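Long-range contacts in NADP-dependent alcohol dehydrogenase 6 (Saccharomyces cerevisiae, PDB 1PIW), which reduces a broad range of aromatic and aliphatic aldehydes to the corresponding alcohols with NADPH, as a zinc-containing medium-chain alcohol dehydrogenase: residues V93-F98 and L161-L166; I275-Q280 and I296-L301. All blocks are in the same frame, centred on the assembly; numbering follows the deposited sequence.

Contact 1 of 2, residues V93-F98 and L161-L166; sequences VGAQVF and LLCGGL. With ZN (zinc ion), chain D.
Val93 meets Leu162 through its carbonyl oxygen and not its side chain: the isopropyl group is directed away and packs on Val141 of strand 138-142, while Val93 O lies 3.8 Å from Leu162 CD1. In Leu162 CG stands anti to the carbonyl carbon (chi1 -60°), and from there CD1 comes against Val93; the branched, apolar end suits this buried place against the backbone of the loop. Gly94 follows, with its CA 3.1 Å from Leu162 O in a CA-H...O contact; a CB here would point toward the helix and come too near that oxygen, which is consistent with a glycine. At Ala95 the chain meets the catalytic zinc site. Its CB touches Cys163 SG at 3.6 Å, and a methyl group is small enough to sit beside both that sulfur and Leu301. Cys163 holds SG anti to its own N (chi1 -179°), and SG binds zinc at 2.4 Å, with Cys46 and His68 as further ligands. Beyond the contact, Gln96 NE2 hydrogen-bonds Phe98 O at 2.8 Å; the oxygen lies close to the plane of the Gln96 amide, whereas the donor sits above the carbonyl plane. No hydrogen bond joins the two segments. The methyl of Ala95 thus offers the zinc-bound sulfur an apolar neighbour that cannot donate a hydrogen bond, consistent with leaving its electrons for the metal.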
ATOM      1  N   VAL A  93     -27.311  13.546  -0.125  1.00 34.61           N
ATOM      2  CA  VAL A  93     -27.032  12.246  -0.751  1.00 31.94           C
ATOM      3  C   VAL A  93     -25.776  12.416  -1.601  1.00 29.57           C
ATOM      4  O   VAL A  93     -25.643  13.384  -2.345  1.00 25.88           O
ATOM      5  CB  VAL A  93     -28.200  11.760  -1.658  1.00 32.06           C
ATOM      6  CG1 VAL A  93     -27.816  10.459  -2.350  1.00 29.37           C
ATOM      7  CG2 VAL A  93     -29.456  11.554  -0.824  1.00 30.46           C
ATOM      8  N   GLY A  94     -24.851  11.477  -1.475  1.00 29.67           N
ATOM      9  CA  GLY A  94     -23.619  11.576  -2.227  1.00 30.01           C
ATOM     10  C   GLY A  94     -23.538  10.631  -3.410  1.00 30.94           C
ATOM     11  O   GLY A  94     -24.522  10.383  -4.104  1.00 27.94           O
ATOM     12  N   ALA A  95     -22.349  10.083  -3.625  1.00 31.97           N
ATOM     13  CA  ALA A  95     -22.131   9.188  -4.747  1.00 31.51           C
ATOM     14  C   ALA A  95     -22.741   7.816  -4.618  1.00 29.80           C
ATOM     15  O   ALA A  95     -23.282   7.327  -5.586  1.00 30.40           O
ATOM     16  CB  ALA A  95     -20.654   9.065  -5.030  1.00 35.02           C
ATOM     17  N   GLN A  96     -22.650   7.173  -3.457  1.00 29.25           N
ATOM     18  CA  GLN A  96     -23.262   5.846  -3.336  1.00 30.65           C
ATOM     19  C   GLN A  96     -24.759   6.015  -3.067  1.00 30.85           C
ATOM     20  O   GLN A  96     -25.182   7.011  -2.483  1.00 33.16           O
ATOM     21  CB  GLN A  96     -22.622   5.000  -2.228  1.00 31.17           C
ATOM     22  CG  GLN A  96     -22.916   3.520  -2.416  1.00 31.14           C
ATOM     23  CD  GLN A  96     -22.191   2.629  -1.437  1.00 32.51           C
ATOM     24  OE1 GLN A  96     -21.071   2.915  -1.030  1.00 33.44           O
ATOM     25  NE2 GLN A  96     -22.821   1.522  -1.071  1.00 34.59           N
ATOM     26  N   VAL A  97     -25.557   5.032  -3.460  1.00 28.92           N
ATOM     27  CA  VAL A  97     -26.989   5.166  -3.316  1.00 27.12           C
ATOM     28  C   VAL A  97     -27.647   3.848  -2.901  1.00 30.61           C
ATOM     29  O   VAL A  97     -28.872   3.761  -2.705  1.00 29.76           O
ATOM     30  CB  VAL A  97     -27.544   5.669  -4.665  1.00 23.85           C
ATOM     31  CG1 VAL A  97     -27.988   4.508  -5.524  1.00 19.22           C
ATOM     32  CG2 VAL A  97     -28.611   6.681  -4.444  1.00 23.31           C
ATOM     33  N   PHE A  98     -26.820   2.819  -2.759  1.00 33.90           N
ATOM     34  CA  PHE A  98     -27.319   1.503  -2.388  1.00 36.83           C
ATOM     35  C   PHE A  98     -26.230   0.511  -2.004  1.00 38.24           C
ATOM     36  O   PHE A  98     -25.096   0.589  -2.481  1.00 39.42           O
ATOM     37  CB  PHE A  98     -28.142   0.895  -3.518  1.00 37.01           C
ATOM     38  CG  PHE A  98     -28.721  -0.433  -3.168  1.00 39.27           C
ATOM     39  CD1 PHE A  98     -29.822  -0.520  -2.313  1.00 39.66           C
ATOM     40  CD2 PHE A  98     -28.132  -1.604  -3.630  1.00 40.81           C
ATOM     41  CE1 PHE A  98     -30.329  -1.751  -1.920  1.00 39.46           C
ATOM     42  CE2 PHE A  98     -28.633  -2.848  -3.242  1.00 42.31           C
ATOM     43  CZ  PHE A  98     -29.736  -2.919  -2.382  1.00 40.64           C
ATOM     44  N   LEU A 161     -19.151  18.288  -0.206  1.00 33.97           N
ATOM     45  CA  LEU A 161     -18.608  17.367   0.790  1.00 33.11           C
ATOM     46  C   LEU A 161     -19.170  15.979   0.569  1.00 32.55           C
ATOM     47  O   LEU A 161     -18.480  14.982   0.760  1.00 33.03           O
ATOM     48  CB  LEU A 161     -18.987  17.820   2.199  1.00 33.45           C
ATOM     49  CG  LEU A 161     -18.587  19.225   2.651  1.00 34.34           C
ATOM     50  CD1 LEU A 161     -19.237  19.521   3.998  1.00 34.42           C
ATOM     51  CD2 LEU A 161     -17.078  19.329   2.745  1.00 31.57           C
ATOM     52  N   LEU A 162     -20.428  15.935   0.148  1.00 31.13           N
ATOM     53  CA  LEU A 162     -21.147  14.696  -0.073  1.00 30.66           C
ATOM     54  C   LEU A 162     -20.474  13.653  -0.953  1.00 31.76           C
ATOM     55  O   LEU A 162     -20.896  12.501  -0.982  1.00 31.78           O
ATOM     56  CB  LEU A 162     -22.536  15.031  -0.599  1.00 31.83           C
ATOM     57  CG  LEU A 162     -23.346  15.901   0.377  1.00 32.06           C
ATOM     58  CD1 LEU A 162     -24.657  16.341  -0.250  1.00 29.82           C
ATOM     59  CD2 LEU A 162     -23.595  15.107   1.664  1.00 32.14           C
ATOM     60  N   CYS A 163     -19.439  14.053  -1.686  1.00 34.17           N
ATOM     61  CA  CYS A 163     -18.691  13.115  -2.531  1.00 34.36           C
ATOM     62  C   CYS A 163     -17.229  13.518  -2.679  1.00 34.07           C
ATOM     63  O   CYS A 163     -16.322  12.833  -2.193  1.00 33.82           O
ATOM     64  CB  CYS A 163     -19.290  12.996  -3.925  1.00 34.08           C
ATOM     65  SG  CYS A 163     -18.338  11.821  -4.891  1.00 34.19           S
ATOM     66  N   GLY A 164     -17.002  14.625  -3.369  1.00 33.13           N
ATOM     67  CA  GLY A 164     -15.645  15.083  -3.533  1.00 33.22           C
ATOM     68  C   GLY A 164     -14.979  15.110  -2.175  1.00 33.51           C
ATOM     69  O   GLY A 164     -13.859  14.616  -2.015  1.00 33.29           O
ATOM     70  N   GLY A 165     -15.677  15.680  -1.192  1.00 33.41           N
ATOM     71  CA  GLY A 165     -15.134  15.770   0.154  1.00 31.84           C
ATOM     72  C   GLY A 165     -14.951  14.402   0.782  1.00 31.54           C
ATOM     73  O   GLY A 165     -13.836  13.990   1.111  1.00 33.15           O
ATOM     74  N   LEU A 166     -16.052  13.680   0.946  1.00 28.84           N
ATOM     75  CA  LEU A 166     -15.994  12.360   1.542  1.00 26.12           C
ATOM     76  C   LEU A 166     -14.907  11.507   0.905  1.00 26.56           C
ATOM     77  O   LEU A 166     -14.288  10.688   1.574  1.00 27.31           O
ATOM     78  CB  LEU A 166     -17.338  11.665   1.389  1.00 22.38           C
ATOM     79  CG  LEU A 166     -17.340  10.238   1.903  1.00 17.40           C
ATOM     80  CD1 LEU A 166     -17.040  10.292   3.364  1.00 18.04           C
ATOM     81  CD2 LEU A 166     -18.675   9.572   1.645  1.00 14.90           C
TER
HETATM   82 ZN    ZN D1502     -17.793  12.080  -7.230  1.00 32.26          ZN

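Contact 2 of 2, residues I275-Q280 and I296-L301. With NAP (NADP nicotinamide-adenine-dinucleotide phosphate), chain E.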
ATOM      1  N   ILE A 275      -6.994   8.555  -5.387  1.00 38.49           N
ATOM      2  CA  ILE A 275      -8.434   8.687  -5.307  1.00 40.84           C
ATOM      3  C   ILE A 275      -9.114   8.750  -6.672  1.00 43.16           C
ATOM      4  O   ILE A 275     -10.336   8.601  -6.778  1.00 43.30           O
ATOM      5  CB  ILE A 275      -8.760   9.949  -4.475  1.00 41.49           C
ATOM      6  CG1 ILE A 275      -9.305   9.513  -3.114  1.00 43.22           C
ATOM      7  CG2 ILE A 275      -9.628  10.936  -5.266  1.00 39.53           C
ATOM      8  CD1 ILE A 275     -10.278   8.353  -3.165  1.00 45.34           C
ATOM      9  N   SER A 276      -8.309   8.923  -7.715  1.00 44.89           N
ATOM     10  CA  SER A 276      -8.827   9.062  -9.066  1.00 47.35           C
ATOM     11  C   SER A 276      -9.233   7.833  -9.861  1.00 49.05           C
ATOM     12  O   SER A 276      -8.789   6.709  -9.624  1.00 48.26           O
ATOM     13  CB  SER A 276      -7.851   9.894  -9.908  1.00 47.43           C
ATOM     14  OG  SER A 276      -6.580   9.278 -10.002  1.00 48.40           O
ATOM     15  N   ILE A 277     -10.086   8.112 -10.839  1.00 51.57           N
ATOM     16  CA  ILE A 277     -10.631   7.136 -11.761  1.00 55.61           C
ATOM     17  C   ILE A 277     -10.625   7.826 -13.136  1.00 57.91           C
ATOM     18  O   ILE A 277     -11.624   8.409 -13.572  1.00 57.26           O
ATOM     19  CB  ILE A 277     -12.062   6.775 -11.344  1.00 56.20           C
ATOM     20  CG1 ILE A 277     -12.060   6.368  -9.868  1.00 57.06           C
ATOM     21  CG2 ILE A 277     -12.623   5.685 -12.249  1.00 54.56           C
ATOM     22  CD1 ILE A 277     -13.439   6.262  -9.257  1.00 58.31           C
ATOM     23  N   PRO A 278      -9.479   7.776 -13.830  1.00 60.75           N
ATOM     24  CA  PRO A 278      -9.282   8.383 -15.149  1.00 63.88           C
ATOM     25  C   PRO A 278     -10.040   7.707 -16.283  1.00 66.66           C
ATOM     26  O   PRO A 278     -10.719   6.695 -16.079  1.00 66.50           O
ATOM     27  CB  PRO A 278      -7.774   8.289 -15.339  1.00 63.85           C
ATOM     28  CG  PRO A 278      -7.455   6.985 -14.677  1.00 62.93           C
ATOM     29  CD  PRO A 278      -8.262   7.063 -13.396  1.00 61.76           C
ATOM     30  N   GLU A 279      -9.917   8.280 -17.481  1.00 69.33           N
ATOM     31  CA  GLU A 279     -10.578   7.721 -18.651  1.00 71.48           C
ATOM     32  C   GLU A 279     -10.309   6.218 -18.629  1.00 71.50           C
ATOM     33  O   GLU A 279      -9.276   5.765 -18.126  1.00 71.57           O
ATOM     34  CB  GLU A 279     -10.019   8.336 -19.952  1.00 73.78           C
ATOM     35  CG  GLU A 279      -8.612   7.841 -20.362  1.00 76.97           C
ATOM     36  CD  GLU A 279      -8.167   8.320 -21.754  1.00 78.46           C
ATOM     37  OE1 GLU A 279      -7.953   9.544 -21.939  1.00 79.06           O
ATOM     38  OE2 GLU A 279      -8.029   7.467 -22.664  1.00 77.13           O
ATOM     39  N   GLN A 280     -11.249   5.450 -19.160  1.00 70.85           N
ATOM     40  CA  GLN A 280     -11.127   4.003 -19.210  1.00 70.83           C
ATOM     41  C   GLN A 280      -9.805   3.572 -19.843  1.00 71.74           C
ATOM     42  O   GLN A 280      -9.361   2.442 -19.657  1.00 72.17           O
ATOM     43  CB  GLN A 280     -12.275   3.441 -20.028  1.00 70.30           C
ATOM     44  CG  GLN A 280     -12.154   3.796 -21.485  1.00 70.20           C
ATOM     45  CD  GLN A 280     -13.458   3.691 -22.209  1.00 70.00           C
ATOM     46  OE1 GLN A 280     -14.145   2.678 -22.114  1.00 69.78           O
ATOM     47  NE2 GLN A 280     -13.813   4.739 -22.951  1.00 70.82           N
ATOM     48  N   ILE A 296       1.183   1.649  -1.836  1.00 46.36           N
ATOM     49  CA  ILE A 296       0.309   2.376  -2.748  1.00 43.92           C
ATOM     50  C   ILE A 296      -1.030   1.646  -2.781  1.00 42.03           C
ATOM     51  O   ILE A 296      -1.070   0.418  -2.741  1.00 41.37           O
ATOM     52  CB  ILE A 296       0.879   2.422  -4.175  1.00 43.95           C
ATOM     53  CG1 ILE A 296       0.019   3.340  -5.040  1.00 43.81           C
ATOM     54  CG2 ILE A 296       0.888   1.034  -4.780  1.00 43.59           C
ATOM     55  CD1 ILE A 296       0.468   3.420  -6.475  1.00 44.80           C
ATOM     56  N   SER A 297      -2.123   2.400  -2.830  1.00 40.70           N
ATOM     57  CA  SER A 297      -3.450   1.801  -2.875  1.00 38.77           C
ATOM     58  C   SER A 297      -4.486   2.779  -3.405  1.00 37.72           C
ATOM     59  O   SER A 297      -4.308   3.990  -3.325  1.00 37.85           O
ATOM     60  CB  SER A 297      -3.882   1.342  -1.489  1.00 38.62           C
ATOM     61  OG  SER A 297      -4.490   2.409  -0.787  1.00 39.46           O
ATOM     62  N   TYR A 298      -5.569   2.221  -3.936  1.00 37.09           N
ATOM     63  CA  TYR A 298      -6.687   2.961  -4.505  1.00 36.64           C
ATOM     64  C   TYR A 298      -7.833   3.046  -3.492  1.00 36.19           C
ATOM     65  O   TYR A 298      -8.050   2.107  -2.738  1.00 37.00           O
ATOM     66  CB  TYR A 298      -7.180   2.239  -5.767  1.00 36.65           C
ATOM     67  CG  TYR A 298      -8.510   2.766  -6.263  1.00 37.89           C
ATOM     68  CD1 TYR A 298      -8.603   4.042  -6.810  1.00 35.76           C
ATOM     69  CD2 TYR A 298      -9.692   2.017  -6.112  1.00 37.41           C
ATOM     70  CE1 TYR A 298      -9.827   4.574  -7.192  1.00 37.18           C
ATOM     71  CE2 TYR A 298     -10.932   2.545  -6.491  1.00 36.14           C
ATOM     72  CZ  TYR A 298     -10.987   3.835  -7.031  1.00 37.06           C
ATOM     73  OH  TYR A 298     -12.184   4.422  -7.393  1.00 35.64           O
ATOM     74  N   SER A 299      -8.577   4.152  -3.478  1.00 35.77           N
ATOM     75  CA  SER A 299      -9.692   4.293  -2.538  1.00 36.13           C
ATOM     76  C   SER A 299     -10.984   4.781  -3.184  1.00 37.94           C
ATOM     77  O   SER A 299     -10.969   5.639  -4.070  1.00 40.15           O
ATOM     78  CB  SER A 299      -9.311   5.243  -1.404  1.00 36.14           C
ATOM     79  OG  SER A 299     -10.425   5.508  -0.568  1.00 34.97           O
ATOM     80  N   ALA A 300     -12.104   4.230  -2.730  1.00 38.92           N
ATOM     81  CA  ALA A 300     -13.424   4.588  -3.245  1.00 39.24           C
ATOM     82  C   ALA A 300     -13.998   5.737  -2.448  1.00 41.35           C
ATOM     83  O   ALA A 300     -13.262   6.505  -1.808  1.00 45.94           O
ATOM     84  CB  ALA A 300     -14.345   3.418  -3.133  1.00 39.79           C
ATOM     85  N   LEU A 301     -15.320   5.860  -2.474  1.00 39.00           N
ATOM     86  CA  LEU A 301     -15.972   6.917  -1.722  1.00 38.16           C
ATOM     87  C   LEU A 301     -15.710   6.559  -0.270  1.00 39.72           C
ATOM     88  O   LEU A 301     -14.858   5.712   0.047  1.00 40.85           O
ATOM     89  CB  LEU A 301     -17.476   6.892  -1.968  1.00 37.07           C
ATOM     90  CG  LEU A 301     -17.920   6.540  -3.391  1.00 38.15           C
ATOM     91  CD1 LEU A 301     -19.286   5.908  -3.359  1.00 36.73           C
ATOM     92  CD2 LEU A 301     -17.909   7.778  -4.273  1.00 38.45           C
TER
HETATM   93  PA  NAP E4292     -11.484  18.465 -10.808  1.00 61.33           P
HETATM   94  O1A NAP E4292     -11.882  17.693 -11.930  1.00 60.74           O
HETATM   95  O2A NAP E4292     -12.115  19.776 -10.332  1.00 59.31           O
HETATM   96  O5B NAP E4292      -9.918  18.749 -10.944  1.00 58.58           O
HETATM   97  C5B NAP E4292      -9.015  17.623 -11.115  1.00 53.73           C
HETATM   98  C4B NAP E4292      -7.666  18.274 -10.764  1.00 52.21           C
HETATM   99  O4B NAP E4292      -6.596  17.225 -10.872  1.00 52.35           O
HETATM  100  C3B NAP E4292      -7.160  19.384 -11.728  1.00 50.61           C
HETATM  101  O3B NAP E4292      -7.600  20.652 -11.215  1.00 50.15           O
HETATM  102  C2B NAP E4292      -5.656  19.184 -11.721  1.00 49.41           C
HETATM  103  O2B NAP E4292      -4.990  19.773 -10.611  1.00 41.45           O
HETATM  104  C1B NAP E4292      -5.498  17.638 -11.689  1.00 50.83           C
HETATM  105  N9A NAP E4292      -5.433  17.104 -13.078  1.00 51.26           N
HETATM  106  C8A NAP E4292      -6.299  17.159 -14.157  1.00 50.38           C
HETATM  107  N7A NAP E4292      -5.855  16.550 -15.252  1.00 50.72           N
HETATM  108  C5A NAP E4292      -4.613  16.062 -14.869  1.00 51.18           C
HETATM  109  C6A NAP E4292      -3.657  15.325 -15.609  1.00 51.10           C
HETATM  110  N6A NAP E4292      -3.754  14.929 -16.887  1.00 51.66           N
HETATM  111  N1A NAP E4292      -2.475  14.961 -14.955  1.00 50.29           N
HETATM  112  C2A NAP E4292      -2.258  15.318 -13.616  1.00 52.67           C
HETATM  113  N3A NAP E4292      -3.177  16.044 -12.859  1.00 53.20           N
HETATM  114  C4A NAP E4292      -4.346  16.396 -13.528  1.00 51.93           C
HETATM  115  O3  NAP E4292     -11.475  17.586  -9.507  1.00 62.17           O
HETATM  116  PN  NAP E4292     -12.313  16.363  -9.015  1.00 60.44           P
HETATM  117  O1N NAP E4292     -13.731  16.524  -9.348  1.00 57.93           O
HETATM  118  O2N NAP E4292     -11.971  16.234  -7.592  1.00 62.79           O
HETATM  119  O5D NAP E4292     -11.720  15.191  -9.866  1.00 60.84           O
HETATM  120  C5D NAP E4292     -12.514  14.008  -9.984  1.00 65.21           C
HETATM  121  C4D NAP E4292     -11.597  12.838 -10.028  1.00 67.16           C
HETATM  122  O4D NAP E4292     -11.789  12.108  -8.792  1.00 67.97           O
HETATM  123  C3D NAP E4292     -11.963  11.861 -11.173  1.00 69.16           C
HETATM  124  O3D NAP E4292     -10.799  11.301 -11.808  1.00 68.06           O
HETATM  125  C2D NAP E4292     -12.832  10.838 -10.478  1.00 70.36           C
HETATM  126  O2D NAP E4292     -12.829   9.588 -11.120  1.00 74.31           O
HETATM  127  C1D NAP E4292     -12.256  10.755  -9.111  1.00 70.74           C
HETATM  128  P2B NAP E4292      -3.564  20.498 -10.713  1.00 36.62           P
HETATM  129  O1X NAP E4292      -2.533  19.389 -10.631  1.00 30.85           O
HETATM  130  O2X NAP E4292      -3.645  21.132 -12.050  1.00 34.33           O
HETATM  131  O3X NAP E4292      -3.499  21.408  -9.528  1.00 31.81           O
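Tyr298 and Ile277 cross at about a right angle at the last strand of this subunit's Rossmann-fold sheet, which carries NADP. Before them, Ile296 and Ser297 continue strand 295-298 and pair antiparallel with a strand of the second subunit, so the sheet runs on through the dimer. Tyr298 holds CG anti to its backbone N (chi1 168°), and its broad ring reaches the loop after strand 270-274: CE1 lies 3.9 Å from Ile277 CG1 and 3.4 Å from Ser276 O. An alanine here would probably open a gap beside Ile277, leaving its side chain freer to turn next to the cofactor ribose. Ser299 is small enough for the end of Ile275 to lie against it, with CB 3.7 Å from Ile275 CD1. Although Ile275 starts out away from the strand, its long branch bends back to it. The hydroxyl of Ser299 turns instead to its neighbour, OG donating to Ala300 O at 3.3 Å, and Ala300 N is hydrogen-bonded to Tyr113 OH. The loop's hydrogen bonds to the ribose come from the backbone of Ile277: its N gives a weak one to O3D of NADP, and the hydroxyl O2D donates to Ile277 O at 3.0 Å.

Overall arrangement
Both contacts are buried, but contact 1 is the deeper, its centre about 6 Å from the centre of the chain against about 12 Å for contact 2. Contact 1 brings the loop after strand 90-93 against the start of helix 161-174 at the catalytic zinc; contact 2 lies within the cofactor domain and borders the dimer interface. Their centres are about 15 Å apart, yet Leu301 joins them by packing on Ala95 and Cys163. Helix 161-174 serves both, since Thr167 and Pro171 touch Ile275 and Ser299. Neither contact has a hydrogen bond between its segments: both are joined by packing, to which contact 1 adds a zinc ligand on its helix side and contact 2 ribose hydrogen bonds on its loop side.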